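Local coordinates for merozoite surface protein-1 (Plasmodium knowlesi strain H, PDB 1N1I) that probably helps merozoites leave and invade host erythrocytes as a whole membrane-anchored surface protein, of which this is the C-terminal pair of EGF-like domains, at residues I52-N57 and C67-K72. Sequence-based numbering, arbitrary orientation.
Sequences ITCEEN and CTMDDK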
loop_
_atom_site.group_PDB
_atom_site.type_symbol
_atom_site.label_atom_id
_atom_site.label_comp_id
_atom_site.label_asym_id
_atom_site.label_seq_id
_atom_site.Cartn_x
_atom_site.Cartn_y
_atom_site.Cartn_z
ATOM N N ILE A 52 8.660 -5.607 -9.934
ATOM C CA ILE A 52 8.751 -4.278 -9.332
ATOM C C ILE A 52 10.154 -3.705 -9.199
ATOM O O ILE A 52 11.150 -4.423 -9.142
ATOM C CB ILE A 52 8.110 -4.301 -7.948
ATOM C CG1 ILE A 52 8.714 -5.416 -7.080
ATOM C CG2 ILE A 52 6.598 -4.551 -8.112
ATOM C CD1 ILE A 52 7.930 -5.766 -5.837
ATOM N N THR A 53 10.205 -2.387 -9.162
ATOM C CA THR A 53 11.444 -1.665 -9.004
ATOM C C THR A 53 11.164 -0.390 -8.227
ATOM O O THR A 53 10.328 0.416 -8.634
ATOM C CB THR A 53 12.050 -1.278 -10.346
ATOM O OG1 THR A 53 12.969 -0.190 -10.152
ATOM C CG2 THR A 53 10.962 -0.862 -11.309
ATOM N N CYS A 54 11.857 -0.211 -7.108
ATOM C CA CYS A 54 11.675 0.982 -6.302
ATOM C C CYS A 54 11.695 2.262 -7.142
ATOM O O CYS A 54 11.216 3.300 -6.695
ATOM C CB CYS A 54 12.765 1.072 -5.238
ATOM S SG CYS A 54 12.569 0.008 -3.771
ATOM N N GLU A 55 12.229 2.191 -8.360
ATOM C CA GLU A 55 12.304 3.374 -9.219
ATOM C C GLU A 55 11.027 3.760 -9.968
ATOM O O GLU A 55 10.984 4.802 -10.623
ATOM C CB GLU A 55 13.467 3.246 -10.206
ATOM C CG GLU A 55 14.823 3.185 -9.518
ATOM C CD GLU A 55 15.938 3.747 -10.370
ATOM O OE1 GLU A 55 15.877 4.954 -10.693
ATOM O OE2 GLU A 55 16.870 2.987 -10.717
ATOM N N GLU A 56 9.992 2.931 -9.867
ATOM C CA GLU A 56 8.708 3.230 -10.503
ATOM C C GLU A 56 7.602 3.111 -9.444
ATOM O O GLU A 56 7.517 2.108 -8.730
ATOM C CB GLU A 56 8.427 2.259 -11.657
ATOM C CG GLU A 56 7.138 2.582 -12.422
ATOM C CD GLU A 56 6.801 1.561 -13.499
ATOM O OE1 GLU A 56 7.600 1.405 -14.442
ATOM O OE2 GLU A 56 5.734 0.917 -13.406
ATOM N N ASN A 57 6.750 4.127 -9.353
ATOM C CA ASN A 57 5.669 4.141 -8.370
ATOM C C ASN A 57 6.168 3.712 -6.988
ATOM O O ASN A 57 5.483 3.003 -6.251
ATOM C CB ASN A 57 4.511 3.237 -8.815
ATOM C CG ASN A 57 3.316 3.320 -7.878
ATOM O OD1 ASN A 57 3.045 4.373 -7.304
ATOM N ND2 ASN A 57 2.590 2.213 -7.727
ATOM N N CYS A 67 11.219 3.008 0.049
ATOM C CA CYS A 67 11.343 1.734 -0.652
ATOM C C CYS A 67 12.795 1.274 -0.672
ATOM O O CYS A 67 13.699 2.067 -0.939
ATOM C CB CYS A 67 10.840 1.894 -2.091
ATOM S SG CYS A 67 10.685 0.379 -3.095
ATOM N N THR A 68 13.011 -0.011 -0.439
ATOM C CA THR A 68 14.370 -0.499 -0.411
ATOM C C THR A 68 14.367 -1.955 -0.750
ATOM O O THR A 68 13.313 -2.552 -0.951
ATOM C CB THR A 68 15.053 -0.349 1.005
ATOM O OG1 THR A 68 14.399 -1.187 1.960
ATOM C CG2 THR A 68 15.023 1.090 1.492
ATOM N N MET A 69 15.586 -2.491 -0.784
ATOM C CA MET A 69 15.899 -3.881 -1.083
ATOM C C MET A 69 16.730 -4.416 0.084
ATOM O O MET A 69 17.758 -3.842 0.465
ATOM C CB MET A 69 16.711 -3.974 -2.375
ATOM C CG MET A 69 16.097 -3.225 -3.551
ATOM S SD MET A 69 14.422 -3.757 -3.976
ATOM C CE MET A 69 14.757 -4.932 -5.252
ATOM N N ASP A 70 16.256 -5.517 0.647
ATOM C CA ASP A 70 16.908 -6.161 1.769
ATOM C C ASP A 70 17.794 -7.328 1.327
ATOM O O ASP A 70 18.074 -7.509 0.137
ATOM C CB ASP A 70 15.844 -6.643 2.764
ATOM C CG ASP A 70 14.733 -7.445 2.101
ATOM O OD1 ASP A 70 14.790 -7.665 0.873
ATOM O OD2 ASP A 70 13.794 -7.860 2.806
ATOM N N ASP A 71 18.237 -8.103 2.311
ATOM C CA ASP A 71 19.093 -9.260 2.088
ATOM C C ASP A 71 18.367 -10.331 1.273
ATOM O O ASP A 71 18.971 -11.007 0.440
ATOM C CB ASP A 71 19.526 -9.831 3.440
ATOM C CG ASP A 71 18.344 -10.261 4.292
ATOM O OD1 ASP A 71 17.471 -9.409 4.572
ATOM O OD2 ASP A 71 18.290 -11.450 4.681
ATOM N N LYS A 72 17.071 -10.481 1.519
ATOM C CA LYS A 72 16.264 -11.461 0.804
ATOM C C LYS A 72 15.984 -11.017 -0.638
ATOM O O LYS A 72 15.182 -11.642 -1.334
ATOM C CB LYS A 72 14.941 -11.690 1.549
ATOM C CG LYS A 72 15.113 -12.218 2.974
ATOM C CD LYS A 72 13.787 -12.665 3.571
ATOM C CE LYS A 72 13.989 -13.365 4.905
ATOM N NZ LYS A 72 12.731 -14.019 5.370
#
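The first disulfide of the second EGF-like domain, Cys54-Cys67, carries this contact, joining the loop at the start of that domain to strand 66-69. SG of Cys54 and SG of Cys67 are covalently joined at 2.0 Å. The CB-SG-SG-CB torsion is -83°, close to the 90° magnitude a relaxed disulfide prefers. CA of Cys54 stands 5.7 Å from CA of Cys67. The half-cystines reach the bond differently: SG of Cys67 extends anti to its backbone N, whereas SG of Cys54 stands anti to its own carbonyl carbon, beside its N. No hydrogen bond crosses between 52-57 and 67-72, so the covalent link is the principal connection between them.

Beside the bridge, the CA-CB bond of Met69 does not aim at the loop, but the bends at chi1 (-51°) and chi2 (-58°) bring its SD to 4.2 Å from SG of Cys54, a loose sulfur-sulfur contact. On the strand itself, the backbone N of Thr68 lies 3.4 Å from SG of Cys54.

In the EGF fold the first and third cysteines of a domain pair, and here they tie residues 52-57, at the first cysteine of this domain, to strand 66-69 of the two-stranded antiparallel sheet formed with 75-78. Thr68 makes backbone hydrogen bonds with Glu76 of the partner strand, while Cys67, Met69 and, from the loop, Ile52 all touch Val75.

Cys54 itself sits in a turn from Thr53 to Glu56, closed by the 2.8 Å hydrogen bond from Glu56 N to Thr53 O; helical-type backbone angles at Cys54 and Glu55 make it type I. At the last position of this turn, OE2 of Glu56 forms a salt bridge with NZ of Lys41, linking the loop to the preceding EGF-like domain.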